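Local coordinates for protein LRIM1 (Anopheles gambiae, PDB 3O53), which pairs, as the full-length protein whose leucine-rich repeat domain this is, with APL1C in a heterodimeric complex regulating complement-like immunity in the mosquito, at residues N64-V69 against T84-N89; D150-E155 against H173-Y178; K194-S199 against T217-R222; L233-N238 against S259-V264. All blocks are in the same frame, centred on the assembly; numbering follows the deposited sequence.

Contacts 1, 2 and 3 each join neighbouring turns of one leucine-rich repeat solenoid, and contact 4 lies at its C-terminal end. Their order along the chain is also their order in space: centres of contacts 1 and 2 are about 20 Å apart, those of 2 and 3 about 11 Å, and those of 3 and 4 about 15 Å. Contacts 2 and 3 touch directly through adjacent strands 173-175 and 195-197, where His173 ND1 lies 2.8 Å from Thr195 OG1, a probable hydrogen bond. Contact 1 carries the N-linked glycan on Asn64. Contact 4, about 42 Å from contact 1 between centres, lies across the chain's centre from it and joins a repeat loop to the terminal helical region.

Contact 1 of 4, residues N64-V69 against T84-N89; sequences NLSSNV and TLDLNN. With NAG (2-acetamido-2-deoxy-beta-D-glucopyranose), chain C.
Leu65 N donates to Asp86 O at 2.7 Å and Ser67 N to Asn88 O at 2.9 Å, which ties 64-69 to 84-89 at alternate residues. Between these bonds the packing is tight: Ser66 CA makes a CA-H...O contact of 3.1 Å with Asn88 O, and Ser66 CB rests 3.6 Å from Asp86 OD1. Towards the interior, Leu65 CB meets Leu87 CB at 4.3 Å, while the tip of Leu65 crosses that of Leu85. The parallel bridge Asn64-Asp86 followed by a turn is the LxLxxN portion of a leucine-rich repeat; Asn68 is its asparagine, reaching with ND2 to Leu65 O and to Leu41 O of the preceding turn and taking Leu46 N on OD1. Asn64 and Asp86 each close an Asx turn, through Ser66 N and Asn88 N respectively. With CG anti to the backbone N (chi1 -176°), Asp86 sends OD2 to the sugar joined to Asn64 ND2, and NAG N2 donates to it at 2.9 Å in a nearly straight bond (166°). At the partly exposed end the fit is looser: Ser67 OG comes no nearer to the Asn89 side chain than 3.9 Å at CB, and Asn89 OD1 turns to Asn108 ND2 of the next repeat.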
# COMPACT_ATOMS: atom_id res chain seq x y z
N ASN A 64 -16.91 12.65 -4.23
CA ASN A 64 -15.78 12.68 -5.15
C ASN A 64 -15.15 14.07 -5.21
O ASN A 64 -15.74 15.01 -5.74
CB ASN A 64 -16.24 12.26 -6.54
CG ASN A 64 -15.10 11.80 -7.43
OD1 ASN A 64 -13.98 12.32 -7.35
ND2 ASN A 64 -15.39 10.83 -8.30
N LEU A 65 -13.96 14.20 -4.63
CA LEU A 65 -13.25 15.47 -4.58
C LEU A 65 -12.01 15.46 -5.48
O LEU A 65 -11.18 16.36 -5.39
CB LEU A 65 -12.81 15.77 -3.14
CG LEU A 65 -13.92 15.79 -2.10
CD1 LEU A 65 -13.36 15.96 -0.70
CD2 LEU A 65 -14.92 16.89 -2.41
N SER A 66 -11.89 14.45 -6.33
CA SER A 66 -10.67 14.26 -7.11
C SER A 66 -10.39 15.41 -8.07
O SER A 66 -11.31 16.06 -8.58
CB SER A 66 -10.69 12.94 -7.88
OG SER A 66 -11.58 12.97 -8.97
N SER A 67 -9.11 15.65 -8.32
CA SER A 67 -8.65 16.64 -9.28
C SER A 67 -9.14 18.05 -8.93
O SER A 67 -9.50 18.83 -9.82
CB SER A 67 -9.08 16.25 -10.69
OG SER A 67 -8.43 15.05 -11.10
N ASN A 68 -9.16 18.36 -7.64
CA ASN A 68 -9.30 19.74 -7.19
C ASN A 68 -7.93 20.25 -6.78
O ASN A 68 -6.91 19.80 -7.30
CB ASN A 68 -10.30 19.84 -6.03
CG ASN A 68 -11.74 19.81 -6.51
OD1 ASN A 68 -12.43 20.83 -6.53
ND2 ASN A 68 -12.20 18.63 -6.91
N VAL A 69 -7.88 21.18 -5.83
CA VAL A 69 -6.61 21.71 -5.35
C VAL A 69 -6.61 21.81 -3.83
O VAL A 69 -6.02 22.73 -3.26
CB VAL A 69 -6.31 23.08 -5.98
CG1 VAL A 69 -6.03 22.92 -7.47
CG2 VAL A 69 -7.47 24.03 -5.75
N THR A 84 -17.64 5.97 0.68
CA THR A 84 -16.63 6.03 -0.36
C THR A 84 -16.18 7.47 -0.50
O THR A 84 -16.99 8.37 -0.64
CB THR A 84 -17.18 5.51 -1.70
OG1 THR A 84 -17.62 4.17 -1.53
CG2 THR A 84 -16.11 5.54 -2.78
N LEU A 85 -14.87 7.69 -0.44
CA LEU A 85 -14.30 9.02 -0.57
C LEU A 85 -13.18 8.96 -1.58
O LEU A 85 -12.27 8.15 -1.44
CB LEU A 85 -13.75 9.49 0.78
CG LEU A 85 -13.04 10.84 0.77
CD1 LEU A 85 -14.01 11.96 0.40
CD2 LEU A 85 -12.41 11.10 2.13
N ASP A 86 -13.24 9.81 -2.59
CA ASP A 86 -12.16 9.88 -3.57
C ASP A 86 -11.59 11.29 -3.62
O ASP A 86 -12.26 12.22 -4.05
CB ASP A 86 -12.68 9.46 -4.94
CG ASP A 86 -11.59 9.42 -6.01
OD1 ASP A 86 -10.52 10.02 -5.81
OD2 ASP A 86 -11.81 8.80 -7.06
N LEU A 87 -10.35 11.47 -3.17
CA LEU A 87 -9.68 12.75 -3.30
C LEU A 87 -8.37 12.61 -4.08
O LEU A 87 -7.45 13.39 -3.89
CB LEU A 87 -9.40 13.38 -1.94
CG LEU A 87 -8.45 12.60 -1.03
CD1 LEU A 87 -7.57 13.55 -0.22
CD2 LEU A 87 -9.26 11.69 -0.14
N ASN A 88 -8.31 11.61 -4.95
CA ASN A 88 -7.18 11.44 -5.85
C ASN A 88 -6.82 12.77 -6.50
O ASN A 88 -7.70 13.53 -6.90
CB ASN A 88 -7.52 10.44 -6.97
CG ASN A 88 -7.51 8.99 -6.50
OD1 ASN A 88 -7.06 8.67 -5.40
ND2 ASN A 88 -8.00 8.09 -7.36
N ASN A 89 -5.52 13.02 -6.61
CA ASN A 89 -5.01 14.19 -7.32
C ASN A 89 -5.44 15.50 -6.67
O ASN A 89 -6.17 16.30 -7.26
CB ASN A 89 -5.43 14.13 -8.79
CG ASN A 89 -4.93 12.88 -9.47
OD1 ASN A 89 -3.73 12.63 -9.54
ND2 ASN A 89 -5.86 12.06 -9.95
C1 NAG C . -14.30 10.55 -9.20
C2 NAG C . -14.51 9.09 -9.56
C3 NAG C . -13.46 8.66 -10.57
C4 NAG C . -13.41 9.62 -11.75
C5 NAG C . -13.26 11.05 -11.28
C6 NAG C . -13.32 12.01 -12.46
C7 NAG C . -15.31 7.54 -7.86
C8 NAG C . -14.93 6.80 -6.62
N2 NAG C . -14.35 8.29 -8.37
O3 NAG C . -13.74 7.34 -10.98
O4 NAG C . -12.30 9.29 -12.54
O5 NAG C . -14.29 11.36 -10.36
O6 NAG C . -14.60 11.90 -13.06
O7 NAG C . -16.44 7.43 -8.34

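Contact 2 of 4, residues D150-E155 against H173-Y178; sequences DLKLNE and HLNLQY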
# COMPACT_ATOMS: atom_id res chain seq x y z
N ASP A 150 -2.70 -0.07 -0.41
CA ASP A 150 -1.71 0.32 -1.41
C ASP A 150 -0.92 1.51 -0.88
O ASP A 150 -1.45 2.61 -0.76
CB ASP A 150 -2.38 0.68 -2.73
CG ASP A 150 -1.37 1.00 -3.82
OD1 ASP A 150 -0.17 0.72 -3.62
OD2 ASP A 150 -1.77 1.54 -4.87
N LEU A 151 0.35 1.27 -0.56
CA LEU A 151 1.23 2.33 -0.08
C LEU A 151 2.44 2.50 -0.99
O LEU A 151 3.47 3.01 -0.56
CB LEU A 151 1.69 2.03 1.36
CG LEU A 151 0.64 2.27 2.43
CD1 LEU A 151 0.94 1.50 3.72
CD2 LEU A 151 0.52 3.77 2.73
N LYS A 152 2.32 2.11 -2.25
CA LYS A 152 3.44 2.23 -3.18
C LYS A 152 3.84 3.69 -3.40
O LYS A 152 3.02 4.60 -3.23
CB LYS A 152 3.10 1.56 -4.52
CG LYS A 152 2.16 2.35 -5.43
CD LYS A 152 2.17 1.73 -6.84
CE LYS A 152 1.10 2.31 -7.75
NZ LYS A 152 -0.26 1.82 -7.39
N LEU A 153 5.09 3.90 -3.81
CA LEU A 153 5.60 5.24 -4.11
C LEU A 153 5.47 6.17 -2.91
O LEU A 153 5.16 7.34 -3.06
CB LEU A 153 4.90 5.87 -5.32
CG LEU A 153 5.16 5.19 -6.68
CD1 LEU A 153 4.32 5.85 -7.78
CD2 LEU A 153 6.64 5.25 -7.05
N ASN A 154 5.70 5.65 -1.72
CA ASN A 154 5.80 6.54 -0.57
C ASN A 154 7.25 6.55 -0.08
O ASN A 154 8.16 6.22 -0.83
CB ASN A 154 4.78 6.14 0.51
CG ASN A 154 3.40 6.72 0.23
OD1 ASN A 154 3.15 7.90 0.48
ND2 ASN A 154 2.51 5.90 -0.31
N GLU A 155 7.47 6.98 1.15
CA GLU A 155 8.82 7.13 1.65
C GLU A 155 9.05 6.29 2.91
O GLU A 155 9.80 6.69 3.81
CB GLU A 155 9.10 8.60 1.94
CG GLU A 155 9.11 9.45 0.69
CD GLU A 155 9.09 10.94 1.00
OE1 GLU A 155 9.32 11.30 2.17
OE2 GLU A 155 8.83 11.73 0.07
N HIS A 173 -4.33 -7.81 0.26
CA HIS A 173 -3.31 -7.25 -0.61
C HIS A 173 -2.54 -6.14 0.10
O HIS A 173 -3.14 -5.21 0.63
CB HIS A 173 -3.95 -6.68 -1.89
CG HIS A 173 -4.74 -7.69 -2.67
ND1 HIS A 173 -4.14 -8.62 -3.51
CD2 HIS A 173 -6.07 -7.91 -2.76
CE1 HIS A 173 -5.08 -9.36 -4.07
NE2 HIS A 173 -6.26 -8.95 -3.63
N LEU A 174 -1.22 -6.25 0.10
CA LEU A 174 -0.35 -5.24 0.69
C LEU A 174 0.69 -4.83 -0.35
O LEU A 174 1.53 -5.64 -0.70
CB LEU A 174 0.33 -5.80 1.95
CG LEU A 174 1.28 -4.88 2.73
CD1 LEU A 174 0.62 -3.56 3.05
CD2 LEU A 174 1.77 -5.56 4.01
N ASN A 175 0.62 -3.59 -0.84
CA ASN A 175 1.58 -3.09 -1.82
C ASN A 175 2.48 -2.06 -1.15
O ASN A 175 2.01 -1.04 -0.69
CB ASN A 175 0.86 -2.42 -3.00
CG ASN A 175 1.75 -2.25 -4.23
OD1 ASN A 175 3.00 -2.25 -4.15
ND2 ASN A 175 1.10 -2.10 -5.39
N LEU A 176 3.77 -2.36 -1.10
CA LEU A 176 4.72 -1.47 -0.45
C LEU A 176 5.88 -1.22 -1.40
O LEU A 176 6.96 -0.83 -0.99
CB LEU A 176 5.24 -2.11 0.85
CG LEU A 176 4.25 -2.12 2.02
CD1 LEU A 176 4.65 -3.16 3.06
CD2 LEU A 176 4.17 -0.72 2.64
N GLN A 177 5.64 -1.46 -2.69
CA GLN A 177 6.67 -1.33 -3.71
C GLN A 177 7.10 0.13 -3.85
O GLN A 177 6.32 1.04 -3.63
CB GLN A 177 6.18 -1.88 -5.07
CG GLN A 177 5.56 -0.81 -5.95
CD GLN A 177 4.50 -1.32 -6.92
OE1 GLN A 177 3.53 -1.94 -6.51
NE2 GLN A 177 4.68 -1.03 -8.20
N TYR A 178 8.37 0.34 -4.20
CA TYR A 178 8.89 1.69 -4.43
C TYR A 178 8.81 2.58 -3.19
O TYR A 178 8.43 3.75 -3.25
CB TYR A 178 8.17 2.34 -5.61
CG TYR A 178 8.63 1.79 -6.95
CD1 TYR A 178 9.94 1.94 -7.34
CD2 TYR A 178 7.75 1.14 -7.80
CE1 TYR A 178 10.38 1.44 -8.55
CE2 TYR A 178 8.18 0.64 -9.03
CZ TYR A 178 9.51 0.80 -9.39
OH TYR A 178 9.98 0.33 -10.59
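Asp150 lies alongside Asn175, the two side chains pointing the same way from a parallel bridge, with carboxylate and amide planes only 19° apart. The touching atoms are Asp150 OD1 and Asn175 CB, at 3.4 Å. Leu151 follows: its N donates to Asn175 O at 2.8 Å, and its CB packs 3.9 Å from Leu176 CD2 on the buried side. Lys152 then turns back over Asp150. Its CG sits between the backbone N and the carbonyl carbon (chi1 76°), the chain runs extended, and a bend at chi4 (-74°) brings NZ to Asp150 OD2, forming a salt bridge of 3.0 Å on the syn lone pair. Lys152 N meanwhile donates to Asp150 OD1, closing an Asx turn, so both oxygens of the carboxylate are engaged. The aliphatic root of the lysine serves the other segment, with CB 3.7 Å from Gln177 CG in side-by-side packing. Leu153 N donates to Gln177 O at 3.1 Å, and at the exposed end Leu153 CD2 lies 3.6 Å from Tyr178 CB, alongside the start of the tyrosine. Asn154 turns inward: its ND2 reaches Leu151 O at 3.1 Å, from above that carbonyl's plane, and also Leu127 O, while OD1 accepts from Ile132 N. Leu151 O is shared with Asn179 ND2, the matching asparagine of the following repeat. Such a column of asparagines, joining each turn's carbonyls to the next, is the asparagine ladder of a leucine-rich repeat solenoid.

Contact 3 of 4, residues K194-S199 against T217-R222; sequences KTLDLS and TWISLR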
# COMPACT_ATOMS: atom_id res chain seq x y z
N LYS A 194 -3.21 -12.50 0.11
CA LYS A 194 -2.98 -13.08 -1.21
C LYS A 194 -1.74 -12.54 -1.91
O LYS A 194 -1.04 -13.28 -2.58
CB LYS A 194 -4.20 -12.83 -2.10
CG LYS A 194 -5.37 -13.75 -1.80
CD LYS A 194 -6.57 -13.42 -2.67
CE LYS A 194 -7.61 -12.63 -1.91
NZ LYS A 194 -8.25 -13.44 -0.84
N THR A 195 -1.48 -11.24 -1.77
CA THR A 195 -0.34 -10.65 -2.48
C THR A 195 0.46 -9.73 -1.57
O THR A 195 -0.10 -8.97 -0.78
CB THR A 195 -0.79 -9.88 -3.74
OG1 THR A 195 -1.31 -8.61 -3.38
CG2 THR A 195 -1.85 -10.67 -4.50
N LEU A 196 1.78 -9.82 -1.68
CA LEU A 196 2.68 -8.93 -0.96
C LEU A 196 3.70 -8.40 -1.94
O LEU A 196 4.49 -9.17 -2.48
CB LEU A 196 3.37 -9.68 0.17
CG LEU A 196 4.43 -8.92 0.96
CD1 LEU A 196 3.82 -7.69 1.63
CD2 LEU A 196 5.08 -9.85 1.98
N ASP A 197 3.69 -7.09 -2.18
CA ASP A 197 4.65 -6.49 -3.09
C ASP A 197 5.63 -5.62 -2.33
O ASP A 197 5.27 -4.55 -1.82
CB ASP A 197 3.91 -5.68 -4.16
CG ASP A 197 4.80 -5.31 -5.33
OD1 ASP A 197 6.03 -5.57 -5.24
OD2 ASP A 197 4.29 -4.76 -6.33
N LEU A 198 6.87 -6.08 -2.21
CA LEU A 198 7.92 -5.27 -1.58
C LEU A 198 9.04 -4.98 -2.57
O LEU A 198 10.17 -4.75 -2.15
CB LEU A 198 8.48 -5.97 -0.34
CG LEU A 198 7.69 -5.79 0.96
CD1 LEU A 198 7.90 -7.00 1.88
CD2 LEU A 198 8.06 -4.48 1.70
N SER A 199 8.73 -4.99 -3.87
CA SER A 199 9.76 -4.79 -4.88
C SER A 199 10.28 -3.36 -4.85
O SER A 199 9.61 -2.47 -4.34
CB SER A 199 9.23 -5.14 -6.28
OG SER A 199 8.08 -4.38 -6.59
N THR A 217 -0.21 -15.99 -2.61
CA THR A 217 -0.20 -16.46 -3.98
C THR A 217 0.88 -15.74 -4.78
O THR A 217 1.50 -16.30 -5.66
CB THR A 217 -1.57 -16.19 -4.64
OG1 THR A 217 -2.59 -16.88 -3.90
CG2 THR A 217 -1.58 -16.65 -6.09
N TRP A 218 1.10 -14.47 -4.44
CA TRP A 218 1.96 -13.61 -5.24
C TRP A 218 2.86 -12.84 -4.28
O TRP A 218 2.36 -12.21 -3.35
CB TRP A 218 1.07 -12.64 -6.03
CG TRP A 218 1.70 -11.82 -7.13
CD1 TRP A 218 1.53 -12.00 -8.48
CD2 TRP A 218 2.54 -10.66 -6.99
NE1 TRP A 218 2.23 -11.04 -9.17
CE2 TRP A 218 2.85 -10.20 -8.28
CE3 TRP A 218 3.06 -9.97 -5.88
CZ2 TRP A 218 3.66 -9.09 -8.51
CZ3 TRP A 218 3.86 -8.86 -6.11
CH2 TRP A 218 4.16 -8.43 -7.41
N ILE A 219 4.17 -12.93 -4.47
CA ILE A 219 5.09 -12.14 -3.67
C ILE A 219 6.27 -11.68 -4.51
O ILE A 219 6.79 -12.45 -5.32
CB ILE A 219 5.60 -12.91 -2.43
CG1 ILE A 219 6.56 -12.03 -1.62
CG2 ILE A 219 6.31 -14.18 -2.84
CD1 ILE A 219 7.00 -12.66 -0.32
N SER A 220 6.69 -10.44 -4.32
CA SER A 220 7.87 -9.92 -4.99
C SER A 220 8.78 -9.15 -4.04
O SER A 220 8.33 -8.27 -3.31
CB SER A 220 7.49 -9.01 -6.15
OG SER A 220 8.65 -8.54 -6.81
N LEU A 221 10.05 -9.52 -4.03
CA LEU A 221 11.08 -8.70 -3.43
C LEU A 221 12.08 -8.34 -4.52
O LEU A 221 13.27 -8.17 -4.26
CB LEU A 221 11.75 -9.45 -2.27
CG LEU A 221 11.01 -9.40 -0.92
CD1 LEU A 221 9.76 -10.27 -0.95
CD2 LEU A 221 11.93 -9.83 0.22
N ARG A 222 11.60 -8.22 -5.75
CA ARG A 222 12.47 -7.88 -6.87
C ARG A 222 13.18 -6.56 -6.63
O ARG A 222 12.61 -5.64 -6.05
CB ARG A 222 11.66 -7.78 -8.17
CG ARG A 222 12.49 -7.32 -9.36
CD ARG A 222 11.61 -6.92 -10.52
NE ARG A 222 12.36 -6.69 -11.76
CZ ARG A 222 11.84 -6.13 -12.84
NH1 ARG A 222 10.58 -5.73 -12.84
NH2 ARG A 222 12.58 -5.98 -13.94
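Trp218 has CG anti to its backbone N (chi1 -168°), which lays the ring alongside Asp197 on the face shared with Thr195 and Ser220, CZ3 3.7 Å from Asp197 CB. The carboxylate is turned 66° from the indole plane, and Leu196 O meets the ring at its edge, in plane, 3.7 Å from CZ3. Thr195 CG2 touches Trp218 CB at 3.8 Å, the two side chains crossing at a slant. On the other face of the strands, Leu196 and Ile219 run side by side into the core, meeting CD2 to CD1 at 4.1 Å. Strands 195-197 and 218-220, 11° apart and parallel, are held in register by backbone bonds: Lys194 O accepts from Thr217 N (2.8 Å) and Trp218 N, then Leu196 N donates to Trp218 O, Ser220 N to Leu196 O and Leu198 N to Ser220 O. In a second layer, Ser199 donates twice to Asp197 OD1, from N on the anti side and from OG on the syn side at 2.7 Å, which should restrain the carboxylate's rotation. Ser220 OG takes Arg222 N in an ST turn. Farther out, His241 stacks on the Trp218 ring, and Thr195 OG1 bonds to His173 ND1. The two donors on OD1 would be expected to stabilise the charge of Asp197 where it borders the indole.

Contact 4 of 4, residues L233-N238 against S259-V264; sequences LRFSQN and SKNQRV
Asn261 clamps the loop backbone with both ends of its amide. Its CG is anti to the carbonyl carbon (chi1 -67°), a setting that brings ND2 to Leu233 O at 3.1 Å, while OD1 accepts from Phe235 N in a weak bond of 3.3 Å. A water donates both to this OD1 and to Phe235 O, adding an indirect link, and ND2 also bonds to Phe257 O of the preceding helix. Although Asn261 stands at the N-cap position of helix 262-276, its side chain serves the loop and makes no capping bond. The bend of Arg234 at chi2 (-74°) folds the guanidinium back, and NH1 gives Leu233 O a second donor at 2.9 Å. Lys260 CB sits 3.6 Å above the centre of that guanidinium, over one face; the placement of the lysine's far end is doubtful, since CD comes implausibly close to Arg234 NH2. Arg263 has CG anti to the backbone N (chi1 180°) and stays extended as far as NE, presenting a guanidinium face to the Gln237 backbone; in its plane, NH1 bonds to a water that donates to Ser236 O, and NH1 also reaches Leu239 O. The apolar part is Val264 CG2 against Phe235 CB, 4.0 Å apart, both residues beside Phe257. Helices that close the end of the repeats, the first starting at Cys251, which is disulfide-bonded to Cys296, are consistent with the cysteine-rich C-terminal cap of extracellular leucine-rich repeat domains.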
# COMPACT_ATOMS: atom_id res chain seq x y z
N LEU A 233 12.16 -20.45 6.41
CA LEU A 233 10.94 -20.00 5.76
C LEU A 233 10.31 -21.14 4.95
O LEU A 233 11.02 -21.90 4.29
CB LEU A 233 11.24 -18.82 4.83
CG LEU A 233 11.54 -17.47 5.46
CD1 LEU A 233 11.91 -16.46 4.37
CD2 LEU A 233 10.34 -16.96 6.28
N ARG A 234 8.99 -21.24 4.99
CA ARG A 234 8.25 -22.20 4.19
C ARG A 234 7.05 -21.51 3.54
O ARG A 234 6.32 -20.78 4.20
CB ARG A 234 7.74 -23.34 5.08
CG ARG A 234 8.83 -24.11 5.80
CD ARG A 234 9.62 -25.02 4.87
NE ARG A 234 10.57 -25.83 5.62
CZ ARG A 234 11.81 -25.45 5.92
NH1 ARG A 234 12.27 -24.26 5.53
NH2 ARG A 234 12.60 -26.25 6.62
N PHE A 235 6.85 -21.75 2.26
CA PHE A 235 5.65 -21.26 1.60
C PHE A 235 4.68 -22.41 1.32
O PHE A 235 5.03 -23.56 1.52
CB PHE A 235 6.01 -20.49 0.32
CG PHE A 235 6.70 -19.18 0.61
CD1 PHE A 235 5.97 -18.02 0.74
CD2 PHE A 235 8.08 -19.13 0.80
CE1 PHE A 235 6.59 -16.81 1.03
CE2 PHE A 235 8.71 -17.93 1.09
CZ PHE A 235 7.96 -16.77 1.20
N SER A 236 3.48 -22.07 0.88
CA SER A 236 2.41 -23.03 0.69
C SER A 236 2.20 -23.33 -0.78
O SER A 236 2.84 -22.74 -1.65
CB SER A 236 1.11 -22.48 1.27
OG SER A 236 0.58 -21.46 0.44
N GLN A 237 1.28 -24.25 -1.06
CA GLN A 237 0.95 -24.62 -2.43
C GLN A 237 0.17 -23.52 -3.14
O GLN A 237 -0.06 -23.60 -4.34
CB GLN A 237 0.14 -25.92 -2.46
CG GLN A 237 0.97 -27.15 -2.77
CD GLN A 237 0.14 -28.28 -3.34
OE1 GLN A 237 -1.02 -28.09 -3.71
NE2 GLN A 237 0.73 -29.46 -3.44
N ASN A 238 -0.27 -22.51 -2.39
CA ASN A 238 -0.96 -21.36 -2.97
C ASN A 238 -0.05 -20.55 -3.87
O ASN A 238 -0.50 -19.87 -4.79
CB ASN A 238 -1.48 -20.44 -1.87
CG ASN A 238 -2.63 -21.05 -1.10
OD1 ASN A 238 -3.33 -21.92 -1.61
ND2 ASN A 238 -2.82 -20.60 0.13
N SER A 259 16.39 -25.98 -0.93
CA SER A 259 16.51 -27.39 -0.56
C SER A 259 15.26 -27.86 0.18
O SER A 259 14.90 -29.02 0.11
CB SER A 259 17.74 -27.60 0.32
OG SER A 259 17.52 -27.09 1.63
N LYS A 260 14.60 -26.95 0.89
CA LYS A 260 13.43 -27.32 1.68
C LYS A 260 12.17 -26.65 1.15
O LYS A 260 11.10 -26.74 1.75
CB LYS A 260 13.66 -26.98 3.15
CG LYS A 260 14.77 -27.81 3.76
CD LYS A 260 15.01 -27.47 5.22
CE LYS A 260 16.04 -28.39 5.85
NZ LYS A 260 16.35 -28.01 7.26
N ASN A 261 12.31 -25.99 0.00
CA ASN A 261 11.19 -25.38 -0.71
C ASN A 261 11.32 -25.67 -2.21
O ASN A 261 11.33 -24.75 -3.03
CB ASN A 261 11.17 -23.88 -0.47
CG ASN A 261 10.84 -23.51 0.97
OD1 ASN A 261 9.68 -23.27 1.31
ND2 ASN A 261 11.86 -23.48 1.82
N GLN A 262 11.43 -26.95 -2.55
CA GLN A 262 11.67 -27.35 -3.93
C GLN A 262 10.64 -26.80 -4.91
O GLN A 262 10.98 -26.36 -6.01
CB GLN A 262 11.70 -28.88 -4.03
CG GLN A 262 13.03 -29.49 -3.60
CD GLN A 262 14.20 -28.90 -4.37
OE1 GLN A 262 14.04 -28.43 -5.50
NE2 GLN A 262 15.37 -28.91 -3.76
N ARG A 263 9.37 -26.82 -4.52
CA ARG A 263 8.31 -26.28 -5.36
C ARG A 263 8.45 -24.76 -5.54
O ARG A 263 8.06 -24.22 -6.58
CB ARG A 263 6.94 -26.58 -4.77
CG ARG A 263 5.81 -26.03 -5.62
CD ARG A 263 4.44 -26.37 -5.07
NE ARG A 263 3.37 -25.90 -5.95
CZ ARG A 263 2.97 -24.63 -6.01
NH1 ARG A 263 3.54 -23.72 -5.24
NH2 ARG A 263 2.00 -24.28 -6.85
N VAL A 264 8.97 -24.08 -4.54
CA VAL A 264 9.17 -22.64 -4.67
C VAL A 264 10.24 -22.39 -5.73
O VAL A 264 10.13 -21.45 -6.51
CB VAL A 264 9.56 -21.98 -3.32
CG1 VAL A 264 9.81 -20.48 -3.50
CG2 VAL A 264 8.45 -22.21 -2.28
O HOH W 1 7.40 -24.41 0.87
O HOH W 2 5.27 -23.55 -3.00